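One contact in two related proteins. Structure 1 is chitin binding protein from Tectaria macrodonta, which is an insecticidal, chitin-binding fern protein with a bound copper ion, and is possibly a lytic polysaccharide monooxygenase of family AA10: PDB 6IF7 (chain A, 2.20 Å), residues T23-Q28 and R78-A83. Structure 2 is putative secreted cellulose binding protein from Streptomyces coelicolor: PDB 4OY7 (chain B, 1.50 Å), residues T28-Q33 and R86-R91. One frame, after least-squares fit of the local backbone (RMSD 0.56 Å); residues are numbered along the deposited sequences.

Structure 1 (6IF7); sequences TSPACQ and RSDWIA. With SO4 (sulfate ion), chain C.
A26, in the first turn of helix 25-34, sets its CB over one face of the W81 indole in a CH-pi contact (A26 CB to W81 CE3, 3.6 Å). The helix start meets the loop that leads into strand 84-86, away from the copper site of this LPMO domain. A26 CB also lies 3.7 Å from D80 OD1. S24 touches I82, CB to CD1 3.7 Å. S24 is the N-cap residue: with OG between the backbone N and the carbonyl carbon (chi1 76°), it accepts the capping bond from C27 N (3.2 Å). Water 1 joins the segments, accepting from A26 N and donating to D80 O. R78 grips D80 side-on, NE and NH2 each reaching the syn lone pair of one carboxylate oxygen (R78 NE to D80 OD1, 2.8 Å), which keeps the two groups nearly coplanar, with A26 CA over one face of the guanidinium. Farther out, C14 fixes C27 by a disulfide, R10 makes a cation-pi contact with W81, and W81 NE1 donates to L76 O.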
loop_
_atom_site.group_PDB
_atom_site.type_symbol
_atom_site.label_atom_id
_atom_site.label_comp_id
_atom_site.label_asym_id
_atom_site.label_seq_id
_atom_site.Cartn_x
_atom_site.Cartn_y
_atom_site.Cartn_z
ATOM N N THR A 23 -8.157 17.104 -3.794
ATOM C CA THR A 23 -7.635 18.238 -3.024
ATOM C C THR A 23 -6.100 18.321 -3.043
ATOM O O THR A 23 -5.558 19.389 -3.276
ATOM C CB THR A 23 -8.131 18.178 -1.556
ATOM O OG1 THR A 23 -7.846 16.891 -1.005
ATOM C CG2 THR A 23 -9.602 18.383 -1.487
ATOM N N SER A 24 -5.394 17.208 -2.816
ATOM C CA SER A 24 -3.925 17.220 -2.820
ATOM C C SER A 24 -3.431 17.162 -4.271
ATOM O O SER A 24 -4.043 16.458 -5.106
ATOM C CB SER A 24 -3.328 16.068 -1.990
ATOM O OG SER A 24 -3.384 14.796 -2.638
ATOM N N PRO A 25 -2.325 17.879 -4.574
ATOM C CA PRO A 25 -1.710 17.828 -5.909
ATOM C C PRO A 25 -1.422 16.393 -6.410
ATOM O O PRO A 25 -1.706 16.062 -7.575
ATOM C CB PRO A 25 -0.400 18.601 -5.716
ATOM C CG PRO A 25 -0.672 19.541 -4.583
ATOM C CD PRO A 25 -1.615 18.820 -3.676
ATOM N N ALA A 26 -0.895 15.535 -5.538
ATOM C CA ALA A 26 -0.591 14.166 -5.957
ATOM C C ALA A 26 -1.858 13.392 -6.352
ATOM O O ALA A 26 -1.859 12.681 -7.336
ATOM C CB ALA A 26 0.197 13.435 -4.882
ATOM N N CYS A 27 -2.930 13.521 -5.582
ATOM C CA CYS A 27 -4.191 12.845 -5.922
ATOM C C CYS A 27 -4.837 13.431 -7.163
ATOM O O CYS A 27 -5.449 12.691 -7.936
ATOM C CB CYS A 27 -5.187 12.872 -4.761
ATOM S SG CYS A 27 -4.762 11.801 -3.365
ATOM N N GLN A 28 -4.721 14.754 -7.348
ATOM C CA GLN A 28 -5.203 15.397 -8.567
ATOM C C GLN A 28 -4.562 14.764 -9.795
ATOM O O GLN A 28 -5.260 14.376 -10.730
ATOM C CB GLN A 28 -4.875 16.878 -8.554
ATOM C CG GLN A 28 -5.775 17.709 -7.663
ATOM C CD GLN A 28 -5.293 19.137 -7.604
ATOM O OE1 GLN A 28 -4.837 19.701 -8.600
ATOM N NE2 GLN A 28 -5.367 19.718 -6.447
ATOM N N ARG A 78 6.051 10.867 -7.174
ATOM C CA ARG A 78 6.039 12.262 -6.751
ATOM C C ARG A 78 6.638 12.411 -5.367
ATOM O O ARG A 78 6.550 11.493 -4.538
ATOM C CB ARG A 78 4.624 12.809 -6.745
ATOM C CG ARG A 78 3.935 12.641 -8.094
ATOM C CD ARG A 78 2.524 13.148 -8.081
ATOM N NE ARG A 78 2.435 14.538 -7.639
ATOM C CZ ARG A 78 2.173 15.598 -8.405
ATOM N NH1 ARG A 78 1.981 15.500 -9.708
ATOM N NH2 ARG A 78 2.103 16.797 -7.844
ATOM N N SER A 79 7.226 13.589 -5.144
ATOM C CA SER A 79 7.754 14.002 -3.862
ATOM C C SER A 79 6.674 14.507 -2.947
ATOM O O SER A 79 6.944 14.705 -1.806
ATOM C CB SER A 79 8.806 15.136 -3.998
ATOM O OG SER A 79 9.170 15.374 -5.340
ATOM N N ASP A 80 5.463 14.737 -3.426
ATOM C CA ASP A 80 4.439 15.392 -2.588
ATOM C C ASP A 80 3.228 14.500 -2.251
ATOM O O ASP A 80 2.198 15.018 -1.848
ATOM C CB ASP A 80 3.978 16.695 -3.266
ATOM C CG ASP A 80 3.358 16.446 -4.650
ATOM O OD1 ASP A 80 3.349 15.273 -5.127
ATOM O OD2 ASP A 80 2.882 17.409 -5.260
ATOM N N TRP A 81 3.339 13.176 -2.405
ATOM C CA TRP A 81 2.329 12.280 -1.841
ATOM C C TRP A 81 2.218 12.573 -0.334
ATOM O O TRP A 81 3.223 12.739 0.346
ATOM C CB TRP A 81 2.689 10.811 -2.021
ATOM C CG TRP A 81 2.559 10.237 -3.411
ATOM C CD1 TRP A 81 3.578 9.877 -4.233
ATOM C CD2 TRP A 81 1.344 9.919 -4.114
ATOM N NE1 TRP A 81 3.090 9.363 -5.413
ATOM C CE2 TRP A 81 1.722 9.374 -5.374
ATOM C CE3 TRP A 81 -0.024 10.048 -3.810
ATOM C CZ2 TRP A 81 0.790 8.949 -6.334
ATOM C CZ3 TRP A 81 -0.974 9.626 -4.785
ATOM C CH2 TRP A 81 -0.548 9.066 -6.021
ATOM N N ILE A 82 1.000 12.662 0.181
ATOM C CA ILE A 82 0.827 12.963 1.601
ATOM C C ILE A 82 1.211 11.703 2.370
ATOM O O ILE A 82 0.790 10.608 2.023
ATOM C CB ILE A 82 -0.586 13.459 1.944
ATOM C CG1 ILE A 82 -0.850 14.762 1.179
ATOM C CG2 ILE A 82 -0.709 13.723 3.456
ATOM C CD1 ILE A 82 -2.213 15.388 1.430
ATOM N N ALA A 83 2.039 11.888 3.391
ATOM C CA ALA A 83 2.684 10.796 4.089
ATOM C C ALA A 83 2.251 10.760 5.554
ATOM O O ALA A 83 1.973 11.795 6.147
ATOM C CB ALA A 83 4.186 10.946 3.989
HETATM S S SO4 C . 1.498 18.878 -11.184
HETATM O O1 SO4 C . 2.113 18.920 -12.539
HETATM O O2 SO4 C . 0.888 17.543 -10.974
HETATM O O3 SO4 C . 2.510 19.202 -10.164
HETATM O O4 SO4 C . 0.445 19.909 -11.096
HETATM O O HOH W 1 -0.015 16.081 -2.836
#

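Structure 2 (4OY7); sequences TNPACQ and RSDWPR.
A31 places its CB over one face of the W89 indole in a CH-pi contact (A31 CB to W89 CE3, 3.8 Å). A31 CB also lies 3.5 Å from D88 OD1. N29 touches P90, OD1 to CD 3.5 Å. N29 is the N-cap residue: with CG anti to the backbone N (chi1 172°), its OD1 accepts the capping bond from C32 N in the carbonyl plane, on a lone pair, while ND2 donates to D88 O (2.9 Å, 154° at the hydrogen). P90 CG packs on C32 SG at 3.5 Å. R86 grips D88 side-on, NE and NH2 each reaching the syn lone pair of one carboxylate oxygen (R86 NE to D88 OD1, 2.8 Å), which keeps the two groups nearly coplanar, with A31 CA over one face of the guanidinium. Farther out, C14 fixes C32 by a disulfide, R10 makes a cation-pi contact with W89, and W89 NE1 donates to A84 O. R91 lies beyond the contact, its NH2 donating to V191 O. This is the LPMO domain of a longer cellulose-active protein.

How the two compare
The main change lies at the N-cap, where S24(A) gives way to N29(B). The CB atoms coincide within the error, but chi1 goes from 76° to 172°: OG of S24(A) goes, and CG, OD1 and ND2 of N29(B) reach the loop. The cap itself is kept with a new acceptor, C27(A) N to S24(A) OG at 3.2 Å being replaced by C32(B) N to N29(B) OD1 at 3.0 Å. What comes is a direct bond between the segments, N29(B) ND2 to D88(B) O at 2.9 Å, where S24(A) OG and D80(A) O are 5.6 Å apart. In structure 1 water 1 links A26(A) N to D80(A) O, and it stands 1.9 Å apart from the place of ND2 of N29(B) after superposition; the amide thus binds directly the carbonyl that the water reaches, probably making the junction more rigid.

At I82(A) against P90(B) the CB atoms stand 1.7 Å apart. CG1, CG2 and CD1 of I82(A) go, and CG and CD of P90(B) come, yet contact with S24(A)/N29(B) and D80(A)/D88(B) persists. The ring adds packing on the disulfide cysteine, P90(B) CG to C32(B) SG at 3.5 Å. R78(A)/R86(B), D80(A)/D88(B) and W81(A)/W89(B) keep their places within the error, and the salt bridge of the first two is found in both. Beyond the contact, A83(A) becomes R91(B), whose chain past CB has no counterpart in A83(A).

Structure 2 (4OY7)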
loop_
_atom_site.group_PDB
_atom_site.type_symbol
_atom_site.label_atom_id
_atom_site.label_comp_id
_atom_site.label_asym_id
_atom_site.label_seq_id
_atom_site.Cartn_x
_atom_site.Cartn_y
_atom_site.Cartn_z
ATOM N N THR B 28 -7.661 17.454 -2.783
ATOM C CA THR B 28 -6.924 18.716 -2.744
ATOM C C THR B 28 -5.414 18.477 -2.838
ATOM O O THR B 28 -4.670 19.368 -3.210
ATOM C CB THR B 28 -7.264 19.554 -1.501
ATOM O OG1 THR B 28 -7.014 18.802 -0.323
ATOM C CG2 THR B 28 -8.724 19.959 -1.520
ATOM N N ASN B 29 -4.967 17.277 -2.501
ATOM C CA ASN B 29 -3.557 16.971 -2.614
ATOM C C ASN B 29 -3.184 16.869 -4.097
ATOM O O ASN B 29 -3.871 16.220 -4.880
ATOM C CB ASN B 29 -3.192 15.685 -1.866
ATOM C CG ASN B 29 -1.758 15.251 -2.138
ATOM O OD1 ASN B 29 -1.473 14.654 -3.162
ATOM N ND2 ASN B 29 -0.860 15.531 -1.208
ATOM N N PRO B 30 -2.101 17.530 -4.504
ATOM C CA PRO B 30 -1.853 17.603 -5.954
ATOM C C PRO B 30 -1.450 16.292 -6.611
ATOM O O PRO B 30 -1.768 16.070 -7.771
ATOM C CB PRO B 30 -0.727 18.651 -6.075
ATOM C CG PRO B 30 -0.187 18.806 -4.695
ATOM C CD PRO B 30 -1.317 18.524 -3.755
ATOM N N ALA B 31 -0.722 15.437 -5.900
ATOM C CA ALA B 31 -0.390 14.126 -6.422
ATOM C C ALA B 31 -1.677 13.270 -6.560
ATOM O O ALA B 31 -1.837 12.533 -7.510
ATOM C CB ALA B 31 0.645 13.433 -5.556
ATOM N N CYS B 32 -2.589 13.393 -5.602
ATOM C CA CYS B 32 -3.877 12.727 -5.674
ATOM C C CYS B 32 -4.722 13.239 -6.832
ATOM O O CYS B 32 -5.325 12.460 -7.551
ATOM C CB CYS B 32 -4.636 12.863 -4.355
ATOM S SG CYS B 32 -3.865 12.086 -2.916
ATOM N N GLN B 33 -4.759 14.553 -7.022
ATOM C CA GLN B 33 -5.460 15.116 -8.179
ATOM C C GLN B 33 -4.877 14.590 -9.486
ATOM O O GLN B 33 -5.623 14.228 -10.401
ATOM C CB GLN B 33 -5.425 16.643 -8.170
ATOM C CG GLN B 33 -6.214 17.244 -9.326
ATOM C CD GLN B 33 -7.690 16.883 -9.274
ATOM O OE1 GLN B 33 -8.215 16.203 -10.165
ATOM N NE2 GLN B 33 -8.365 17.325 -8.221
ATOM N N ARG B 86 6.928 11.043 -7.242
ATOM C CA ARG B 86 6.690 12.415 -6.799
ATOM C C ARG B 86 6.902 12.500 -5.296
ATOM O O ARG B 86 6.689 11.519 -4.576
ATOM C CB ARG B 86 5.230 12.790 -7.064
ATOM C CG ARG B 86 4.835 12.890 -8.502
ATOM C CD ARG B 86 3.340 13.081 -8.651
ATOM N NE ARG B 86 2.984 14.424 -8.216
ATOM C CZ ARG B 86 2.322 15.308 -8.950
ATOM N NH1 ARG B 86 1.922 15.020 -10.187
ATOM N NH2 ARG B 86 2.053 16.494 -8.431
ATOM N N SER B 87 7.295 13.676 -4.826
ATOM C CA SER B 87 7.514 13.882 -3.394
ATOM C C SER B 87 6.335 14.547 -2.685
ATOM O O SER B 87 6.414 14.806 -1.474
ATOM C CB SER B 87 8.759 14.733 -3.203
ATOM O OG SER B 87 8.582 16.033 -3.715
ATOM N N ASP B 88 5.258 14.811 -3.413
ATOM C CA ASP B 88 4.124 15.581 -2.875
ATOM C C ASP B 88 2.891 14.710 -2.553
ATOM O O ASP B 88 1.835 15.263 -2.257
ATOM C CB ASP B 88 3.775 16.805 -3.758
ATOM C CG ASP B 88 3.400 16.440 -5.199
ATOM O OD1 ASP B 88 3.606 15.272 -5.614
ATOM O OD2 ASP B 88 2.830 17.320 -5.890
ATOM N N TRP B 89 3.019 13.387 -2.575
ATOM C CA TRP B 89 1.949 12.507 -2.133
ATOM C C TRP B 89 1.651 12.772 -0.650
ATOM O O TRP B 89 2.515 13.296 0.072
ATOM C CB TRP B 89 2.353 11.042 -2.267
ATOM C CG TRP B 89 2.447 10.483 -3.648
ATOM C CD1 TRP B 89 3.587 10.288 -4.393
ATOM C CD2 TRP B 89 1.369 9.980 -4.447
ATOM N NE1 TRP B 89 3.277 9.714 -5.591
ATOM C CE2 TRP B 89 1.922 9.536 -5.671
ATOM C CE3 TRP B 89 -0.013 9.909 -4.272
ATOM C CZ2 TRP B 89 1.138 8.950 -6.689
ATOM C CZ3 TRP B 89 -0.783 9.348 -5.273
ATOM C CH2 TRP B 89 -0.207 8.907 -6.503
ATOM N N PRO B 90 0.427 12.461 -0.199
ATOM C CA PRO B 90 0.177 12.524 1.231
ATOM C C PRO B 90 1.098 11.584 1.969
ATOM O O PRO B 90 1.456 10.569 1.430
ATOM C CB PRO B 90 -1.277 12.035 1.356
ATOM C CG PRO B 90 -1.869 12.201 0.016
ATOM C CD PRO B 90 -0.743 11.985 -0.945
ATOM N N ARG B 91 1.473 11.901 3.199
ATOM C CA ARG B 91 2.378 11.027 3.910
ATOM C C ARG B 91 2.086 11.006 5.397
ATOM O O ARG B 91 1.501 11.932 5.955
ATOM C CB ARG B 91 3.840 11.410 3.682
ATOM C CG ARG B 91 4.322 12.730 4.291
ATOM C CD ARG B 91 5.716 13.150 3.791
ATOM N NE ARG B 91 5.677 13.242 2.333
ATOM C CZ ARG B 91 6.167 12.335 1.487
ATOM N NH1 ARG B 91 5.943 12.481 0.190
ATOM N NH2 ARG B 91 6.874 11.288 1.902
#